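PDB 4AXH: (R)-specific secondary-alkylsulfatase from Pseudomonas sp., which hydrolyses (R)-secondary-alkyl sulfates to (S)-secondary alcohols and sulfate with strict inversion of configuration, using a zinc-dependent metallo-beta-lactamase fold. Local coordinates for residues E59-R65 / W357-G361; P70-Q74 / W84-A88; L150-E154 / A254-T260; I192-V197 / L261-N265; A312-M316 / W411-Y416. One frame throughout, in Å; residues are numbered along the deposited sequence. Where two conformers were deposited one is given.

Contact 1 (E59-R65 / W357-G361)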
# COMPACT_ATOMS: atom_id res chain seq x y z
N GLU A 59 28.58 3.74 20.42
CA GLU A 59 28.46 2.85 19.29
C GLU A 59 29.81 2.30 18.83
O GLU A 59 29.89 1.11 18.53
CB GLU A 59 27.63 3.46 18.14
CG GLU A 59 26.19 3.75 18.51
CD GLU A 59 25.20 3.74 17.36
OE1 GLU A 59 25.50 4.32 16.29
OE2 GLU A 59 24.09 3.19 17.55
N PHE A 60 30.88 3.15 18.82
CA PHE A 60 32.25 2.74 18.50
C PHE A 60 32.75 1.73 19.50
O PHE A 60 33.42 0.78 19.10
CB PHE A 60 33.20 3.92 18.45
CG PHE A 60 33.07 4.68 17.16
CD1 PHE A 60 33.40 4.07 15.93
CD2 PHE A 60 32.66 6.00 17.15
CE1 PHE A 60 33.26 4.76 14.74
CE2 PHE A 60 32.54 6.69 15.96
CZ PHE A 60 32.83 6.06 14.76
N GLU A 61 32.40 1.89 20.79
CA GLU A 61 32.77 0.97 21.86
C GLU A 61 32.01 -0.33 21.65
O GLU A 61 32.60 -1.40 21.80
CB GLU A 61 32.49 1.56 23.26
CG GLU A 61 33.28 0.87 24.37
CD GLU A 61 32.62 0.82 25.74
OE1 GLU A 61 32.55 1.87 26.42
OE2 GLU A 61 32.19 -0.29 26.15
N ALA A 62 30.70 -0.25 21.32
CA ALA A 62 29.87 -1.44 21.11
C ALA A 62 30.24 -2.22 19.82
O ALA A 62 30.04 -3.41 19.75
CB ALA A 62 28.42 -1.06 21.09
N ALA A 63 30.80 -1.56 18.83
CA ALA A 63 31.20 -2.24 17.63
C ALA A 63 32.57 -2.92 17.78
O ALA A 63 32.72 -4.03 17.31
CB ALA A 63 31.21 -1.27 16.44
N LYS A 64 33.56 -2.25 18.43
CA LYS A 64 34.93 -2.75 18.59
C LYS A 64 35.05 -3.82 19.67
O LYS A 64 36.05 -4.55 19.69
CB LYS A 64 35.89 -1.59 18.87
CG LYS A 64 36.07 -0.63 17.68
CD LYS A 64 36.77 0.64 18.07
CE LYS A 64 37.03 1.53 16.89
NZ LYS A 64 37.64 2.82 17.31
N ARG A 65 34.02 -3.94 20.54
CA ARG A 65 33.96 -4.89 21.64
C ARG A 65 33.77 -6.28 21.15
O ARG A 65 32.87 -6.55 20.35
CB ARG A 65 32.85 -4.49 22.66
CG ARG A 65 32.76 -5.36 23.90
CD ARG A 65 31.95 -4.77 25.04
NE ARG A 65 31.80 -5.74 26.13
CZ ARG A 65 30.89 -5.69 27.10
NH1 ARG A 65 30.04 -4.67 27.17
NH2 ARG A 65 30.82 -6.66 28.00
N TRP A 357 26.04 -3.81 14.90
CA TRP A 357 26.62 -4.11 16.21
C TRP A 357 25.60 -4.39 17.31
O TRP A 357 24.45 -3.91 17.25
CB TRP A 357 27.58 -2.96 16.64
CG TRP A 357 26.97 -1.62 16.48
CD1 TRP A 357 26.18 -0.96 17.35
CD2 TRP A 357 26.91 -0.89 15.25
NE1 TRP A 357 25.70 0.19 16.78
CE2 TRP A 357 26.12 0.25 15.48
CE3 TRP A 357 27.45 -1.09 13.96
CZ2 TRP A 357 25.88 1.22 14.48
CZ3 TRP A 357 27.18 -0.16 12.96
CH2 TRP A 357 26.42 0.98 13.22
N PRO A 358 26.05 -5.06 18.41
CA PRO A 358 25.14 -5.33 19.53
C PRO A 358 24.99 -4.15 20.50
O PRO A 358 25.84 -3.30 20.54
CB PRO A 358 25.83 -6.51 20.25
CG PRO A 358 26.97 -6.94 19.38
CD PRO A 358 27.35 -5.71 18.65
N VAL A 359 23.92 -4.10 21.29
CA VAL A 359 23.78 -3.09 22.34
C VAL A 359 23.89 -3.83 23.68
O VAL A 359 23.18 -4.79 23.88
CB VAL A 359 22.57 -2.11 22.21
CG1 VAL A 359 21.24 -2.84 22.21
CG2 VAL A 359 22.61 -1.04 23.31
N TRP A 360 24.82 -3.43 24.55
CA TRP A 360 25.10 -4.12 25.82
C TRP A 360 24.46 -3.48 27.05
O TRP A 360 24.34 -2.26 27.11
CB TRP A 360 26.62 -4.23 26.09
CG TRP A 360 27.49 -4.47 24.89
CD1 TRP A 360 27.86 -3.54 23.97
CD2 TRP A 360 28.02 -5.72 24.43
NE1 TRP A 360 28.60 -4.13 22.97
CE2 TRP A 360 28.77 -5.45 23.27
CE3 TRP A 360 27.99 -7.04 24.94
CZ2 TRP A 360 29.45 -6.46 22.56
CZ3 TRP A 360 28.66 -8.04 24.23
CH2 TRP A 360 29.35 -7.75 23.05
N GLY A 361 24.11 -4.31 28.03
CA GLY A 361 23.52 -3.87 29.29
C GLY A 361 22.04 -3.72 29.20
O GLY A 361 21.55 -2.98 28.35
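Arg-65 and Trp-360 form the stacked part of this contact. The guanidinium lies nearly flat over one face of the indole, the planes 22° apart, and its CZ sits 4.1 Å from the centroid of the Trp-360 six-membered ring, a cation-pi arrangement. The aliphatic part of the arginine shares that face, with CD 4.0 Å from the centroid of the Trp-360 five-membered ring in a CH-pi contact. Arg-65 holds CG anti to the main-chain nitrogen (chi1 -176°) and stays extended as far as NE, which carries the chain across the indole.

The apolar contacts centre on two alanines. Ala-62 CB packs 3.8 Å from Trp-360 CD1, while Ala-62 CA lies at the edge of that indole, in its plane. Ala-63 CB meets Trp-357 CB at 4.0 Å.

The polar contribution is slight: Trp-357 NE1 donates a weak 3.5 Å hydrogen bond to Glu-59 OE2, the carboxylate meeting the indole edge in plane but with its own plane turned steeply. Glu-59 OE1 makes a long, weak ion pair with Arg-107.

Helix 58-64 is thereby laid against edge strand 359-360 of the six-stranded sheet. Helix 103-111 covers Glu-59 and Trp-357, and strands 124-128 and 350-352 back Pro-358.

Contact 2 (P70-Q74 / W84-A88)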
# COMPACT_ATOMS: atom_id res chain seq x y z
N PRO A 70 39.99 -9.16 12.93
CA PRO A 70 39.44 -8.21 11.95
C PRO A 70 39.39 -8.78 10.53
O PRO A 70 39.98 -9.81 10.23
CB PRO A 70 40.39 -7.02 12.03
CG PRO A 70 41.45 -7.37 13.02
CD PRO A 70 41.38 -8.82 13.29
N PHE A 71 38.67 -8.09 9.66
CA PHE A 71 38.57 -8.45 8.25
C PHE A 71 38.67 -7.16 7.50
O PHE A 71 37.89 -6.24 7.77
CB PHE A 71 37.24 -9.17 7.92
CG PHE A 71 37.07 -9.41 6.44
CD1 PHE A 71 37.63 -10.54 5.83
CD2 PHE A 71 36.41 -8.49 5.63
CE1 PHE A 71 37.50 -10.75 4.45
CE2 PHE A 71 36.32 -8.68 4.25
CZ PHE A 71 36.85 -9.82 3.67
N SER A 72 39.61 -7.08 6.55
CA SER A 72 39.83 -5.86 5.75
C SER A 72 40.11 -6.16 4.26
O SER A 72 40.30 -5.23 3.46
CB SER A 72 40.94 -4.98 6.36
OG SER A 72 41.81 -5.66 7.26
N GLY A 73 40.09 -7.45 3.91
CA GLY A 73 40.40 -7.93 2.58
C GLY A 73 39.25 -8.16 1.63
O GLY A 73 38.19 -7.53 1.75
N GLN A 74 39.49 -9.03 0.65
CA GLN A 74 38.53 -9.37 -0.38
C GLN A 74 38.06 -10.82 -0.26
O GLN A 74 38.77 -11.69 0.25
CB GLN A 74 39.17 -9.22 -1.78
CG GLN A 74 39.72 -7.87 -2.15
CD GLN A 74 40.50 -7.94 -3.45
OE1 GLN A 74 41.40 -8.78 -3.64
NE2 GLN A 74 40.18 -7.05 -4.37
N TRP A 84 33.20 -9.27 -2.45
CA TRP A 84 33.16 -8.39 -1.30
C TRP A 84 34.54 -7.82 -1.07
O TRP A 84 35.50 -8.58 -0.90
CB TRP A 84 32.72 -9.18 -0.06
CG TRP A 84 32.36 -8.32 1.12
CD1 TRP A 84 33.08 -8.13 2.26
CD2 TRP A 84 31.17 -7.52 1.25
NE1 TRP A 84 32.40 -7.27 3.11
CE2 TRP A 84 31.23 -6.89 2.51
CE3 TRP A 84 30.05 -7.29 0.43
CZ2 TRP A 84 30.19 -6.08 2.99
CZ3 TRP A 84 29.04 -6.47 0.89
CH2 TRP A 84 29.10 -5.89 2.16
N ASP A 85 34.64 -6.48 -1.03
CA ASP A 85 35.89 -5.75 -0.83
C ASP A 85 35.72 -4.69 0.25
O ASP A 85 34.97 -3.73 0.07
CB ASP A 85 36.36 -5.11 -2.17
CG ASP A 85 37.84 -4.74 -2.26
OD1 ASP A 85 38.55 -4.85 -1.22
OD2 ASP A 85 38.28 -4.34 -3.37
N MET A 86 36.40 -4.89 1.38
CA MET A 86 36.39 -3.97 2.52
C MET A 86 37.53 -2.94 2.40
O MET A 86 37.40 -1.83 2.89
CB MET A 86 36.48 -4.73 3.85
CG MET A 86 35.14 -5.15 4.38
SD MET A 86 34.06 -3.77 4.89
CE MET A 86 35.05 -3.10 6.19
N GLY A 87 38.61 -3.33 1.70
CA GLY A 87 39.77 -2.49 1.43
C GLY A 87 39.45 -1.23 0.65
O GLY A 87 40.22 -0.27 0.70
N ALA A 88 38.30 -1.21 -0.07
CA ALA A 88 37.88 -0.05 -0.84
C ALA A 88 37.41 1.13 0.05
O ALA A 88 37.43 2.28 -0.39
CB ALA A 88 36.78 -0.45 -1.80
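Phe-71 directs the CE2 corner of its ring at two residues of 84-88. It touches Trp-84 CD1 at 3.8 Å, lying at the edge of the indole and close to the indole plane. The same Phe-71 CE2 is 3.7 Å from Met-86 CG, which stands at the edge of the phenyl ring, near its plane. CG of Phe-71 is anti to the amide nitrogen (chi1 174°), bringing the ring round to these partners, and Gly-73 N lies over the centre of one ring face. Met-86 touches Phe-71 through CG, while its bent end leads away from segment 70-74.

Gln-74 and Asp-85 run side by side in the same direction, their amide and carboxylate planes 57° apart. They are joined by a weak hydrogen bond of 3.5 Å from Gln-74 NE2 to Asp-85 OD2. These two residues are also an antiparallel non-hydrogen-bonded pair of the small hairpin 74-76/82-85, and Met-86 N extends the pairing with a nearly straight 3.2 Å bond to Gly-73 O.

Polar and apolar parts therefore divide: the backbone bond gives the firmer polar link, the side-chain bond adds little, and Trp-84, whose NE1 is hydrogen-bonded to Gly-129 O, presents hydrocarbon to Phe-71.

Contact 3 (L150-E154 / A254-T260)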
# COMPACT_ATOMS: atom_id res chain seq x y z
N LEU A 150 23.99 -15.51 5.58
CA LEU A 150 24.42 -14.39 4.75
C LEU A 150 23.70 -14.38 3.36
O LEU A 150 22.76 -15.16 3.14
CB LEU A 150 25.96 -14.30 4.64
CG LEU A 150 26.81 -14.34 5.94
CD1 LEU A 150 28.28 -14.21 5.62
CD2 LEU A 150 26.41 -13.25 6.92
N THR A 151 24.12 -13.48 2.43
CA THR A 151 23.51 -13.27 1.12
C THR A 151 23.98 -14.26 0.05
O THR A 151 23.20 -14.60 -0.85
CB THR A 151 23.83 -11.82 0.62
OG1 THR A 151 23.74 -10.91 1.70
CG2 THR A 151 22.94 -11.36 -0.47
N THR A 152 25.27 -14.62 0.08
CA THR A 152 25.87 -15.44 -0.95
C THR A 152 26.63 -16.63 -0.40
O THR A 152 27.09 -16.61 0.74
CB THR A 152 26.74 -14.58 -1.85
OG1 THR A 152 27.96 -14.25 -1.17
CG2 THR A 152 26.03 -13.29 -2.30
N ALA A 153 26.80 -17.67 -1.23
CA ALA A 153 27.52 -18.88 -0.85
C ALA A 153 28.99 -18.58 -0.53
O ALA A 153 29.56 -19.15 0.43
CB ALA A 153 27.41 -19.90 -1.98
N GLU A 154 29.60 -17.63 -1.29
CA GLU A 154 31.00 -17.21 -1.11
C GLU A 154 31.21 -16.47 0.19
O GLU A 154 32.22 -16.71 0.86
CB GLU A 154 31.51 -16.38 -2.32
CG GLU A 154 31.40 -17.07 -3.67
CD GLU A 154 30.06 -16.88 -4.34
OE1 GLU A 154 29.12 -16.40 -3.66
OE2 GLU A 154 29.92 -17.24 -5.53
N ALA A 254 26.62 -7.39 -2.30
CA ALA A 254 27.59 -8.36 -2.79
C ALA A 254 27.51 -8.41 -4.31
O ALA A 254 26.42 -8.34 -4.90
CB ALA A 254 27.33 -9.73 -2.18
N THR A 255 28.68 -8.49 -4.94
CA THR A 255 28.84 -8.50 -6.38
C THR A 255 29.31 -9.85 -6.93
O THR A 255 30.05 -10.57 -6.26
CB THR A 255 29.70 -7.28 -6.81
OG1 THR A 255 29.76 -7.25 -8.22
CG2 THR A 255 31.12 -7.30 -6.24
N ASN A 256 28.87 -10.20 -8.16
CA ASN A 256 29.27 -11.40 -8.91
C ASN A 256 29.17 -12.71 -8.08
O ASN A 256 30.03 -13.60 -8.20
CB ASN A 256 30.70 -11.20 -9.48
CG ASN A 256 30.88 -9.94 -10.29
OD1 ASN A 256 30.31 -9.80 -11.37
ND2 ASN A 256 31.70 -9.00 -9.79
N ALA A 257 28.11 -12.84 -7.28
CA ALA A 257 28.01 -14.01 -6.42
C ALA A 257 26.81 -14.93 -6.62
O ALA A 257 25.95 -14.67 -7.48
CB ALA A 257 28.14 -13.57 -4.98
N THR A 258 26.75 -16.02 -5.84
CA THR A 258 25.69 -17.00 -5.99
C THR A 258 24.68 -16.95 -4.83
O THR A 258 25.09 -17.04 -3.66
CB THR A 258 26.32 -18.38 -6.21
OG1 THR A 258 27.03 -18.72 -5.03
CG2 THR A 258 27.31 -18.41 -7.37
N ASN A 259 23.37 -16.83 -5.15
CA ASN A 259 22.28 -16.83 -4.17
C ASN A 259 21.58 -18.20 -4.19
O ASN A 259 21.21 -18.74 -5.25
CB ASN A 259 21.29 -15.70 -4.42
CG ASN A 259 21.93 -14.34 -4.58
OD1 ASN A 259 21.76 -13.66 -5.61
ND2 ASN A 259 22.71 -13.92 -3.59
N THR A 260 21.44 -18.78 -2.99
CA THR A 260 20.89 -20.11 -2.79
C THR A 260 19.63 -20.11 -1.96
O THR A 260 19.33 -19.13 -1.27
CB THR A 260 21.97 -21.06 -2.17
OG1 THR A 260 22.07 -20.82 -0.76
CG2 THR A 260 23.34 -20.96 -2.85
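Ala-153 N, in the first turn of helix 153-164, donates a 3.0 Å hydrogen bond to Thr-258 O, and Thr-152 CA approaches the same oxygen at 3.2 Å in a CA-H...O contact, so the Thr-258 carbonyl faces both the first helical N-H and the N-cap residue Thr-152.

Glu-154 returns the link from the helix side. Its chain bends at chi2 (86°) and brings OE1 to the backbone of the loop 254-260, where the syn lone pair accepts Thr-258 N at 3.2 Å in an almost straight bond. The two side chains cross at about a right angle. The Thr-258 hydroxyl is within weak hydrogen-bonding distance of both Glu-154 oxygens, 3.3 Å from Thr-258 OG1 to Glu-154 OE2, and the geometry does not settle which of them takes its proton. Main-chain and side-chain links thus hold Thr-258 from two directions.

On the other flank, Asn-259 ND2 gives a 2.9 Å hydrogen bond to Thr-151 O. The acceptor lies close to the plane of the amide, yet the donor stands above the plane of the carbonyl, 42° out of it. Between these polar links Thr-152 contributes its methyl group: CG2 packs 3.4 Å from Ala-257 CB and also meets Ala-254 CB. Thr-152 OG1 bonds instead to Thr-155 OG1.

The contact fixes the long loop between helix 222-233 and strand 266-268 to the start of the helix that follows strand 144-147 in the metallo-beta-lactamase fold. Helix 182-185 adjoins it through Asp-183, a zinc ligand that touches Thr-151, whose OG1 bonds to Asp-131.

Contact 4 (I192-V197 / L261-N265)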
# COMPACT_ATOMS: atom_id res chain seq x y z
N ILE A 192 25.97 -25.69 3.86
CA ILE A 192 25.20 -26.91 4.17
C ILE A 192 24.65 -27.60 2.90
O ILE A 192 24.55 -26.98 1.84
CB ILE A 192 24.09 -26.74 5.28
CG1 ILE A 192 22.98 -25.80 4.83
CG2 ILE A 192 24.67 -26.31 6.62
CD1 ILE A 192 21.79 -26.41 4.57
N ASP A 193 24.25 -28.89 3.04
CA ASP A 193 23.69 -29.65 1.93
C ASP A 193 22.21 -29.98 2.12
O ASP A 193 21.88 -30.45 3.20
CB ASP A 193 24.51 -30.92 1.70
CG ASP A 193 25.97 -30.63 1.43
OD1 ASP A 193 26.26 -29.79 0.52
OD2 ASP A 193 26.83 -31.23 2.12
N GLU A 194 21.32 -29.74 1.10
CA GLU A 194 19.89 -30.04 1.26
C GLU A 194 19.67 -31.50 1.58
O GLU A 194 18.74 -31.81 2.35
CB GLU A 194 18.97 -29.48 0.15
CG GLU A 194 17.46 -29.70 0.37
CD GLU A 194 16.56 -28.56 0.81
OE1 GLU A 194 16.35 -27.64 -0.02
OE2 GLU A 194 15.97 -28.63 1.92
N ALA A 195 20.54 -32.41 1.09
CA ALA A 195 20.46 -33.83 1.42
C ALA A 195 20.44 -34.03 2.94
O ALA A 195 19.60 -34.79 3.42
CB ALA A 195 21.64 -34.58 0.81
N ASP A 196 21.32 -33.32 3.70
CA ASP A 196 21.42 -33.41 5.16
C ASP A 196 20.18 -32.86 5.86
O ASP A 196 19.80 -33.36 6.92
CB ASP A 196 22.67 -32.69 5.69
CG ASP A 196 24.00 -33.24 5.23
OD1 ASP A 196 24.03 -34.39 4.75
OD2 ASP A 196 25.02 -32.55 5.41
N VAL A 197 19.55 -31.82 5.25
CA VAL A 197 18.35 -31.18 5.76
C VAL A 197 17.21 -32.18 5.64
O VAL A 197 16.64 -32.57 6.65
CB VAL A 197 18.08 -29.81 5.07
CG1 VAL A 197 16.71 -29.24 5.42
CG2 VAL A 197 19.17 -28.82 5.40
N LEU A 261 18.88 -21.22 -2.02
CA LEU A 261 17.66 -21.41 -1.26
C LEU A 261 17.59 -22.85 -0.81
O LEU A 261 17.32 -23.72 -1.63
CB LEU A 261 16.44 -21.07 -2.11
CG LEU A 261 15.29 -20.41 -1.40
CD1 LEU A 261 14.40 -19.64 -2.40
CD2 LEU A 261 14.49 -21.40 -0.62
N VAL A 262 17.88 -23.13 0.46
CA VAL A 262 17.71 -24.48 0.97
C VAL A 262 16.49 -24.55 1.87
O VAL A 262 16.43 -23.88 2.90
CB VAL A 262 18.95 -25.34 1.37
CG1 VAL A 262 20.28 -24.74 0.92
CG2 VAL A 262 18.95 -25.74 2.84
N ALA A 263 15.47 -25.29 1.42
CA ALA A 263 14.20 -25.45 2.12
C ALA A 263 14.34 -25.77 3.60
O ALA A 263 15.16 -26.61 3.97
CB ALA A 263 13.37 -26.51 1.44
N PRO A 264 13.56 -25.09 4.48
CA PRO A 264 13.62 -25.40 5.92
C PRO A 264 13.04 -26.78 6.28
O PRO A 264 12.26 -27.38 5.55
CB PRO A 264 12.81 -24.27 6.56
CG PRO A 264 12.57 -23.28 5.47
CD PRO A 264 12.56 -24.04 4.22
N ASN A 265 13.47 -27.26 7.44
CA ASN A 265 13.14 -28.53 8.07
C ASN A 265 11.91 -28.30 8.96
O ASN A 265 10.86 -28.87 8.72
CB ASN A 265 14.32 -28.87 8.97
CG ASN A 265 14.73 -30.29 8.99
OD1 ASN A 265 15.72 -30.65 8.38
ND2 ASN A 265 14.04 -31.09 9.80
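Ala-263 N donates a 2.9 Å hydrogen bond to Glu-194 OE1. The amide meets the oxygen on its syn side, but 26° out of the carboxylate plane, and the bond is bent. Glu-194 was modelled in two conformers, so the bond is somewhat doubtful beyond the one described. In that one CG is anti to the main-chain nitrogen (chi1 -176°), and a bend at chi2 swings the carboxylate alongside Ala-263, whose CB is 3.4 Å from Glu-194 OE2.

Both segments belong to the metallo-beta-lactamase fold: 192-197 opens the short helix 194-199 that precedes strand 203-207, while the loop 261-265 leads into the neighbouring edge strand 266-268. Asn-265 already pairs through its backbone with Val-204.

Next to the carboxylate, Val-262 supplies the apolar contacts. Its CG2 touches Ile-192 CD1 at 3.4 Å and faces Val-197 CG2 at 4.0 Å, the branches crossing at a slant in both pairs. Val-262 also packs on Ala-188 and Arg-189 of helix 188-191, and its carbonyl accepts the hydroxyl of Tyr-177. Farther along, Val-197 CG1 lies 3.4 Å from Ala-263 O, and the Val-197 side chain also rests against Val-204 of strand 203-207.

Contact 5 (A312-M316 / W411-Y416)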
# COMPACT_ATOMS: atom_id res chain seq x y z
N ALA A 312 14.76 -4.24 14.47
CA ALA A 312 15.11 -3.03 15.18
C ALA A 312 16.59 -2.71 15.00
O ALA A 312 17.34 -2.73 15.97
CB ALA A 312 14.76 -3.16 16.66
N PRO A 313 17.04 -2.37 13.78
CA PRO A 313 18.47 -2.08 13.59
C PRO A 313 18.87 -0.65 14.01
O PRO A 313 18.00 0.20 14.19
CB PRO A 313 18.66 -2.34 12.09
CG PRO A 313 17.37 -1.99 11.47
CD PRO A 313 16.30 -2.26 12.49
N PRO A 314 20.18 -0.37 14.12
CA PRO A 314 20.64 0.97 14.54
C PRO A 314 20.62 2.05 13.46
O PRO A 314 21.63 2.74 13.23
CB PRO A 314 22.06 0.74 15.06
CG PRO A 314 22.33 -0.69 14.94
CD PRO A 314 21.33 -1.28 14.00
N ALA A 315 19.45 2.21 12.82
CA ALA A 315 19.07 3.18 11.78
C ALA A 315 17.60 3.00 11.54
O ALA A 315 17.06 1.93 11.85
CB ALA A 315 19.84 2.90 10.48
N MET A 316 16.93 4.02 11.00
CA MET A 316 15.52 3.92 10.66
C MET A 316 15.43 2.97 9.49
O MET A 316 16.26 3.06 8.58
CB MET A 316 14.95 5.30 10.27
CG MET A 316 13.45 5.28 10.09
SD MET A 316 12.72 6.85 9.62
CE MET A 316 12.21 7.52 11.23
N TRP A 411 21.68 8.11 17.94
CA TRP A 411 22.42 7.77 16.72
C TRP A 411 21.71 6.62 15.96
O TRP A 411 21.64 6.62 14.74
CB TRP A 411 23.87 7.33 17.07
CG TRP A 411 24.88 8.42 17.29
CD1 TRP A 411 25.66 8.61 18.40
CD2 TRP A 411 25.30 9.40 16.33
NE1 TRP A 411 26.51 9.67 18.21
CE2 TRP A 411 26.29 10.20 16.96
CE3 TRP A 411 24.91 9.72 15.02
CZ2 TRP A 411 26.90 11.27 16.32
CZ3 TRP A 411 25.51 10.79 14.38
CH2 TRP A 411 26.50 11.55 15.03
N TYR A 412 21.20 5.65 16.70
CA TYR A 412 20.55 4.46 16.19
C TYR A 412 19.12 4.65 15.64
O TYR A 412 18.47 3.68 15.23
CB TYR A 412 20.60 3.37 17.26
CG TYR A 412 19.99 3.73 18.61
CD1 TYR A 412 18.64 3.54 18.86
CD2 TYR A 412 20.79 4.16 19.65
CE1 TYR A 412 18.09 3.81 20.10
CE2 TYR A 412 20.25 4.42 20.91
CZ TYR A 412 18.91 4.24 21.13
OH TYR A 412 18.41 4.52 22.37
N LEU A 413 18.62 5.90 15.65
CA LEU A 413 17.28 6.26 15.17
C LEU A 413 17.35 7.19 13.97
O LEU A 413 16.30 7.53 13.42
CB LEU A 413 16.52 6.93 16.32
CG LEU A 413 15.48 6.12 17.11
CD1 LEU A 413 15.80 4.61 17.20
CD2 LEU A 413 15.31 6.71 18.43
N ARG A 414 18.57 7.58 13.53
CA ARG A 414 18.80 8.46 12.38
C ARG A 414 18.35 7.82 11.06
O ARG A 414 18.31 6.58 10.91
CB ARG A 414 20.28 8.89 12.27
CG ARG A 414 20.96 9.48 13.54
CD ARG A 414 20.32 10.74 14.06
NE ARG A 414 20.30 11.76 13.02
CZ ARG A 414 19.58 12.87 13.06
NH1 ARG A 414 18.78 13.12 14.09
NH2 ARG A 414 19.64 13.73 12.05
N SER A 415 18.07 8.69 10.08
CA SER A 415 17.62 8.32 8.73
C SER A 415 18.76 7.87 7.79
O SER A 415 19.02 8.50 6.78
CB SER A 415 16.82 9.47 8.14
OG SER A 415 15.70 9.69 8.97
N TYR A 416 19.43 6.77 8.13
CA TYR A 416 20.55 6.25 7.33
C TYR A 416 20.13 5.25 6.27
O TYR A 416 20.84 5.11 5.29
CB TYR A 416 21.58 5.57 8.24
CG TYR A 416 22.23 6.44 9.29
CD1 TYR A 416 22.90 7.61 8.93
CD2 TYR A 416 22.29 6.04 10.62
CE1 TYR A 416 23.55 8.39 9.89
CE2 TYR A 416 22.97 6.80 11.58
CZ TYR A 416 23.61 7.97 11.21
OH TYR A 416 24.27 8.73 12.15
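Ala-315 CB lies at the edge of the Tyr-416 ring, in its plane and 4.0 Å from Tyr-416 CD2, while Arg-414 CB covers one face of that ring, offset toward the rim. The Pro-314 carbonyl oxygen also approaches the ring edge near its plane. Two inverse gamma turns, centred on Pro-314 and Ser-415, shape the loops that meet here; one belongs to the metallo-beta-lactamase part of the chain and the other to the alkylsulfatase dimerisation region.

Tyr-412 keeps its ring away from the partner loop and makes the contact through its base. CG stands between the backbone nitrogen and the carbonyl carbon (chi1 57°), and CB packs 3.7 Å from Pro-314 CB. Its phenol reaches Asp-371 on helix 362-388, and the ring meets that of Tyr-368. Ala-315 CB makes a further apolar contact with Tyr-416 CB at 3.9 Å; the Tyr-416 hydroxyl is bonded to Ser-104 of helix 103-111. Arg-414 likewise spends its guanidinium elsewhere, in salt bridges to Asp-408 and Glu-513.

The sulfate-binding Tyr-417 follows directly on this loop, and the zinc ligand His-355 lies about 5 Å from Pro-313, side chain to side chain, so the junction borders the active site. Tyr-412 CA directs its hydrogen at Pro-314 O, 3.6 Å away, and Pro-314 CA makes a more bent CA-H...O contact with Tyr-412 O. The interloop hydrogen bond runs from Met-316 N to Arg-414 O, 2.9 Å long, with the donor tilted 28° from the carbonyl plane.

Contacts 1 and 5 adjoin, their centres about 14 Å apart: Glu-59 packs against Trp-411 and Tyr-412, and Trp-357 against Pro-314. Contacts 3 and 4 follow one another on the loop 254-265, with centres about 17 Å apart, and contact 2 reaches contact 3 where Trp-84 meets Ala-254. The zinc site relates the two groups. Side chains approach a bound zinc ion to about 7 Å for Thr-151 in contact 3, 8 Å for Pro-313 in contact 5, 11 Å for Trp-84 in contact 2 and 13 Å for Trp-357 in contact 1. In contact 4 the side chain of Leu-261 is about 11 Å from those of the zinc ligands His-181 and His-184.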